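Local structure of ribonuclease-like 3 (Danio rerio, 2VQ9) at residues A[78-83]-A[135-140]; A[96-101]-A[129-134]. The protein cleaves RNA as a secreted ribonuclease of the pancreatic family, promotes angiogenesis and kills bacteria, the last without needing its nuclease activity. One frame throughout, in Å; residues are numbered along the deposited sequence.

In the fold
The two contacts lie side by side on one flank of the pancreatic ribonuclease fold, their centres about 9 Å apart. Along the chain, interaction 2 is nested within the loop that interaction 1 closes. Interaction 2 pairs strand 96-99 with the end of strand 120-135; interaction 1 seats helix 76-80 and the residues that follow it, to C83, on the turn leading from that strand into strand 138-146. Both contacts thus reach the same antiparallel sheet. The C83–C134 disulfide joins them directly, V82 packs on V132, and A140 probably hydrogen-bonds to A133 through the backbone. Strand 138-146 continues to the catalytic proton donor H141, so this helix-and-sheet corner adjoins the active site.

Interaction 1 of 2, residues A[78-83]-A[135-140]; sequences HVRTVC and EGEWPA. Unlike the reference sequence in segment 135-140: G136 (reference Ser), A140 (reference Thr).
C83 meets the backbone of G136, E137 and P139 where helix 76-80 and the residues that follow it, to C83, rest on the β-hairpin turn between strands 120-135 and 138-146 of the pancreatic ribonuclease fold. The hairpin reverses at a type II' turn from E135 to W138, closed by paired backbone hydrogen bonds between these two residues. G136, with its positive phi, occupies the first corner, and its carbonyl O lies 4.0 Å from C83 CB. Next in the turn, E137 O is 3.6 Å from C83 CB. The E137 carboxylate OE1 stands at the edge of the R80 guanidinium, near its plane, but R80 NH1 to E137 OE1 is 4.2 Å, too long for a salt bridge. A water closes this gap, accepting from R80 NH1 at 2.7 Å and donating to both E137 O and E137 OE1.

W138 comes next, its six-membered ring alongside the arginine chain. The two side chains point the same way, W138 CZ3 lies over one face of the guanidinium, and the planes are 20° apart. The closest approach is earlier in the chain, R80 CD to W138 CZ3 at 3.4 Å. E137 CG rests on one face of the indole, and Y30 of helix 27-37 also meets this ring. R80 NH2 is hydrogen-bonded to N77 OD1, so NH1 and NH2 each have a polar partner, which restrains the rotation of the group.

P139 directs its ring at R80 and C83, P139 CD reaching R80 CG at 3.6 Å, while Y30 and F33 of helix 27-37 also touch the proline. With SG anti to its carbonyl carbon (chi1 -64°), C83 brings the sulfur of its disulfide with C134 to 3.6 Å from P139 N.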
loop_
_atom_site.group_PDB
_atom_site.type_symbol
_atom_site.label_atom_id
_atom_site.label_comp_id
_atom_site.label_asym_id
_atom_site.label_seq_id
_atom_site.Cartn_x
_atom_site.Cartn_y
_atom_site.Cartn_z
ATOM N N HIS A 78 5.943 -2.785 -11.697
ATOM C CA HIS A 78 6.366 -4.018 -11.009
ATOM C C HIS A 78 5.226 -4.559 -10.139
ATOM O O HIS A 78 4.864 -5.741 -10.240
ATOM C CB HIS A 78 7.602 -3.723 -10.167
ATOM C CG HIS A 78 8.212 -4.914 -9.496
ATOM N ND1 HIS A 78 9.226 -4.791 -8.572
ATOM C CD2 HIS A 78 7.931 -6.240 -9.574
ATOM C CE1 HIS A 78 9.569 -5.992 -8.131
ATOM N NE2 HIS A 78 8.805 -6.889 -8.733
ATOM N N VAL A 79 4.631 -3.703 -9.298
ATOM C CA VAL A 79 3.500 -4.162 -8.475
ATOM C C VAL A 79 2.328 -4.690 -9.333
ATOM O O VAL A 79 1.678 -5.693 -8.984
ATOM C CB VAL A 79 3.047 -3.091 -7.475
ATOM C CG1 VAL A 79 1.761 -3.552 -6.722
ATOM C CG2 VAL A 79 4.181 -2.789 -6.485
ATOM N N ARG A 80 2.041 -4.023 -10.447
ATOM C CA ARG A 80 0.997 -4.489 -11.378
ATOM C C ARG A 80 1.089 -5.946 -11.793
ATOM O O ARG A 80 0.060 -6.593 -12.038
ATOM C CB ARG A 80 1.000 -3.658 -12.645
ATOM C CG ARG A 80 0.101 -2.485 -12.601
ATOM C CD ARG A 80 -0.391 -2.200 -13.996
ATOM N NE ARG A 80 0.606 -1.490 -14.773
ATOM C CZ ARG A 80 0.748 -1.617 -16.089
ATOM N NH1 ARG A 80 -0.049 -2.439 -16.778
ATOM N NH2 ARG A 80 1.689 -0.929 -16.706
ATOM N N THR A 81 2.309 -6.464 -11.882
ATOM C CA THR A 81 2.518 -7.834 -12.365
ATOM C C THR A 81 1.912 -8.887 -11.443
ATOM O O THR A 81 1.787 -10.040 -11.837
ATOM C CB THR A 81 4.009 -8.179 -12.569
ATOM O OG1 THR A 81 4.679 -8.198 -11.295
ATOM C CG2 THR A 81 4.680 -7.176 -13.507
ATOM N N VAL A 82 1.567 -8.501 -10.214
ATOM C CA VAL A 82 0.897 -9.419 -9.314
ATOM C C VAL A 82 -0.472 -9.792 -9.887
ATOM O O VAL A 82 -0.960 -10.903 -9.645
ATOM C CB VAL A 82 0.809 -8.859 -7.868
ATOM C CG1 VAL A 82 0.162 -9.871 -6.935
ATOM C CG2 VAL A 82 2.213 -8.548 -7.358
ATOM N N CYS A 83 -1.052 -8.890 -10.684
ATOM C CA CYS A 83 -2.358 -9.110 -11.320
ATOM C C CYS A 83 -2.311 -9.749 -12.712
ATOM O O CYS A 83 -3.366 -10.101 -13.275
ATOM C CB CYS A 83 -3.119 -7.790 -11.439
ATOM S SG CYS A 83 -3.548 -7.022 -9.877
ATOM N N GLU A 135 -8.549 -5.722 -10.236
ATOM C CA GLU A 135 -9.732 -5.509 -11.055
ATOM C C GLU A 135 -9.237 -5.671 -12.465
ATOM O O GLU A 135 -8.647 -4.758 -13.043
ATOM C CB GLU A 135 -10.337 -4.137 -10.765
ATOM C CG GLU A 135 -10.803 -4.081 -9.310
ATOM C CD GLU A 135 -11.723 -2.928 -8.980
ATOM O OE1 GLU A 135 -12.162 -2.218 -9.915
ATOM O OE2 GLU A 135 -12.010 -2.751 -7.768
ATOM N N GLY A 136 -9.418 -6.883 -12.983
ATOM C CA GLY A 136 -8.744 -7.295 -14.206
ATOM C C GLY A 136 -7.244 -7.259 -13.989
ATOM O O GLY A 136 -6.736 -7.876 -13.059
ATOM N N GLU A 137 -6.550 -6.514 -14.843
ATOM C CA GLU A 137 -5.098 -6.436 -14.837
ATOM C C GLU A 137 -4.551 -5.357 -13.886
ATOM O O GLU A 137 -3.342 -5.148 -13.803
ATOM C CB GLU A 137 -4.581 -6.188 -16.257
ATOM C CG GLU A 137 -5.197 -4.976 -16.957
ATOM C CD GLU A 137 -4.419 -4.524 -18.199
ATOM O OE1 GLU A 137 -3.179 -4.734 -18.248
ATOM O OE2 GLU A 137 -5.047 -3.941 -19.122
ATOM N N TRP A 138 -5.448 -4.678 -13.182
ATOM C CA TRP A 138 -5.054 -3.483 -12.419
ATOM C C TRP A 138 -5.230 -3.691 -10.921
ATOM O O TRP A 138 -6.323 -4.047 -10.478
ATOM C CB TRP A 138 -5.887 -2.282 -12.880
ATOM C CG TRP A 138 -5.787 -2.017 -14.369
ATOM C CD1 TRP A 138 -6.701 -2.363 -15.340
ATOM C CD2 TRP A 138 -4.707 -1.368 -15.052
ATOM N NE1 TRP A 138 -6.253 -1.951 -16.582
ATOM C CE2 TRP A 138 -5.031 -1.342 -16.431
ATOM C CE3 TRP A 138 -3.510 -0.790 -14.631
ATOM C CZ2 TRP A 138 -4.192 -0.770 -17.386
ATOM C CZ3 TRP A 138 -2.675 -0.220 -15.582
ATOM C CH2 TRP A 138 -3.020 -0.216 -16.948
ATOM N N PRO A 139 -4.156 -3.461 -10.132
ATOM C CA PRO A 139 -4.270 -3.500 -8.674
ATOM C C PRO A 139 -5.191 -2.387 -8.178
ATOM O O PRO A 139 -5.088 -1.248 -8.631
ATOM C CB PRO A 139 -2.833 -3.245 -8.172
ATOM C CG PRO A 139 -1.981 -3.159 -9.337
ATOM C CD PRO A 139 -2.797 -3.095 -10.582
ATOM N N ALA A 140 -6.073 -2.722 -7.246
ATOM C CA ALA A 140 -7.070 -1.793 -6.748
ATOM C C ALA A 140 -7.009 -1.563 -5.241
ATOM O O ALA A 140 -7.424 -0.514 -4.779
ATOM C CB ALA A 140 -8.464 -2.269 -7.145
HETATM O O HOH W 1 -1.356 -4.546 -15.599
#

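Interaction 2 of 2, residues A[96-101]-A[129-134]; sequences LYMSND and KIVVAC. Unlike the reference sequence in segment 96-101: D101 (reference Asn).
Y97 and V132 form the central hydrogen-bonded pair of two antiparallel β-strands, where strand 96-99 runs beside the end of strand 120-135 in the ribonuclease A-type sheet. The axes of 96-99 and 129-134 run at 161°. Y97 N gives V132 O a nearly straight bond of 2.8 Å, and V132 N answers to Y97 O. Two non-hydrogen-bonded pairs flank them, L96 with A133 and M98 with V131, whose side chains share one face of the sheet. There L96 CD2 meets A133 CB at 3.8 Å, while M98 CG touches V131 CG2. M98 CG also meets K129 CB.

At S99 the bonding changes. Its N still donates to I130 O, but the return bond is taken over by the side chain: with OG between the backbone N and the carbonyl carbon (chi1 69°), the hydroxyl accepts from I130 N, S99 OG to I130 N being 2.9 Å. The hydroxyl also donates to D101 O of its own chain segment, linking residues 99-101 to strand 120-135. Over these residues folds the aliphatic chain of K129, bent at chi2, chi3 and chi4, with K129 CD 3.2 Å from S99 O and K129 CE 3.3 Å from N100 O.

Further out, A133 touches H141 of strand 138-146, so A133 carries strand 120-135 up to the catalytic H141. V82 packs against V132, on the face where Y97 lies against C134. The disulfide to C83 holds the C134 sulfur in place, obliquely to the Y97 ring and 43° off its normal, in a Cys sulfur-aromatic contact with Y97 CD2 3.4 Å from C134 SG.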
loop_
_atom_site.group_PDB
_atom_site.type_symbol
_atom_site.label_atom_id
_atom_site.label_comp_id
_atom_site.label_asym_id
_atom_site.label_seq_id
_atom_site.Cartn_x
_atom_site.Cartn_y
_atom_site.Cartn_z
ATOM N N LEU A 96 -8.672 -11.499 -4.986
ATOM C CA LEU A 96 -7.379 -11.344 -4.304
ATOM C C LEU A 96 -6.288 -12.213 -4.897
ATOM O O LEU A 96 -6.491 -13.415 -5.106
ATOM C CB LEU A 96 -7.496 -11.671 -2.812
ATOM C CG LEU A 96 -8.380 -10.776 -1.952
ATOM C CD1 LEU A 96 -8.354 -11.215 -0.479
ATOM C CD2 LEU A 96 -7.963 -9.308 -2.086
ATOM N N TYR A 97 -5.124 -11.603 -5.126
ATOM C CA TYR A 97 -3.935 -12.289 -5.613
ATOM C C TYR A 97 -2.765 -12.114 -4.672
ATOM O O TYR A 97 -2.435 -10.991 -4.316
ATOM C CB TYR A 97 -3.535 -11.727 -6.972
ATOM C CG TYR A 97 -4.485 -12.149 -8.052
ATOM C CD1 TYR A 97 -4.137 -13.163 -8.933
ATOM C CD2 TYR A 97 -5.756 -11.570 -8.162
ATOM C CE1 TYR A 97 -5.017 -13.576 -9.933
ATOM C CE2 TYR A 97 -6.650 -11.977 -9.159
ATOM C CZ TYR A 97 -6.266 -12.980 -10.036
ATOM O OH TYR A 97 -7.125 -13.401 -11.029
ATOM N N MET A 98 -2.134 -13.227 -4.292
ATOM C CA MET A 98 -0.926 -13.185 -3.482
ATOM C C MET A 98 0.311 -13.224 -4.375
ATOM O O MET A 98 0.384 -14.063 -5.278
ATOM C CB MET A 98 -0.910 -14.339 -2.477
ATOM C CG MET A 98 0.303 -14.337 -1.559
ATOM S SD MET A 98 0.378 -15.747 -0.438
ATOM C CE MET A 98 -1.156 -15.531 0.475
ATOM N N SER A 99 1.282 -12.323 -4.147
ATOM C CA SER A 99 2.473 -12.310 -4.980
ATOM C C SER A 99 3.272 -13.620 -4.817
ATOM O O SER A 99 3.310 -14.214 -3.732
ATOM C CB SER A 99 3.370 -11.084 -4.719
ATOM O OG SER A 99 3.970 -11.144 -3.447
ATOM N N ASN A 100 3.879 -14.065 -5.911
ATOM C CA ASN A 100 4.841 -15.177 -5.872
ATOM C C ASN A 100 6.212 -14.771 -5.291
ATOM O O ASN A 100 6.851 -15.591 -4.641
ATOM C CB ASN A 100 5.053 -15.796 -7.258
ATOM C CG ASN A 100 3.761 -16.178 -7.956
ATOM O OD1 ASN A 100 3.649 -16.022 -9.173
ATOM N ND2 ASN A 100 2.785 -16.684 -7.206
ATOM N N ASP A 101 6.675 -13.534 -5.533
ATOM C CA ASP A 101 7.942 -13.070 -4.944
ATOM C C ASP A 101 7.664 -12.312 -3.644
ATOM O O ASP A 101 6.568 -11.781 -3.453
ATOM C CB ASP A 101 8.718 -12.113 -5.869
ATOM C CG ASP A 101 9.153 -12.752 -7.185
ATOM O OD1 ASP A 101 9.171 -14.003 -7.270
ATOM O OD2 ASP A 101 9.499 -11.981 -8.133
ATOM N N LYS A 129 5.104 -11.655 1.102
ATOM C CA LYS A 129 4.317 -11.745 -0.122
ATOM C C LYS A 129 3.110 -10.825 0.035
ATOM O O LYS A 129 2.452 -10.786 1.088
ATOM C CB LYS A 129 3.869 -13.169 -0.365
ATOM C CG LYS A 129 4.997 -14.129 -0.227
ATOM C CD LYS A 129 5.648 -14.452 -1.514
ATOM C CE LYS A 129 5.764 -15.963 -1.515
ATOM N NZ LYS A 129 4.549 -16.402 -0.738
ATOM N N ILE A 130 2.826 -10.057 -1.002
ATOM C CA ILE A 130 1.765 -9.075 -0.889
ATOM C C ILE A 130 0.489 -9.646 -1.492
ATOM O O ILE A 130 0.546 -10.388 -2.479
ATOM C CB ILE A 130 2.171 -7.733 -1.555
ATOM C CG1 ILE A 130 2.505 -7.894 -3.042
ATOM C CG2 ILE A 130 3.366 -7.119 -0.810
ATOM C CD1 ILE A 130 2.672 -6.498 -3.803
ATOM N N VAL A 131 -0.639 -9.287 -0.885
ATOM C CA VAL A 131 -1.948 -9.685 -1.343
ATOM C C VAL A 131 -2.668 -8.428 -1.798
ATOM O O VAL A 131 -2.895 -7.493 -1.012
ATOM C CB VAL A 131 -2.749 -10.418 -0.224
ATOM C CG1 VAL A 131 -4.100 -10.874 -0.756
ATOM C CG2 VAL A 131 -1.925 -11.606 0.325
ATOM N N VAL A 132 -3.016 -8.411 -3.076
ATOM C CA VAL A 132 -3.669 -7.273 -3.698
ATOM C C VAL A 132 -4.994 -7.738 -4.317
ATOM O O VAL A 132 -5.079 -8.870 -4.794
ATOM C CB VAL A 132 -2.695 -6.604 -4.752
ATOM C CG1 VAL A 132 -1.365 -6.171 -4.085
ATOM C CG2 VAL A 132 -2.444 -7.510 -5.919
ATOM N N ALA A 133 -6.018 -6.883 -4.272
ATOM C CA ALA A 133 -7.211 -7.052 -5.096
ATOM C C ALA A 133 -6.933 -6.506 -6.475
ATOM O O ALA A 133 -6.427 -5.379 -6.645
ATOM C CB ALA A 133 -8.431 -6.358 -4.470
ATOM N N CYS A 134 -7.269 -7.312 -7.471
ATOM C CA CYS A 134 -7.040 -6.986 -8.862
ATOM C C CYS A 134 -8.390 -6.823 -9.525
ATOM O O CYS A 134 -9.272 -7.674 -9.374
ATOM C CB CYS A 134 -6.297 -8.125 -9.569
ATOM S SG CYS A 134 -4.641 -8.453 -8.940
#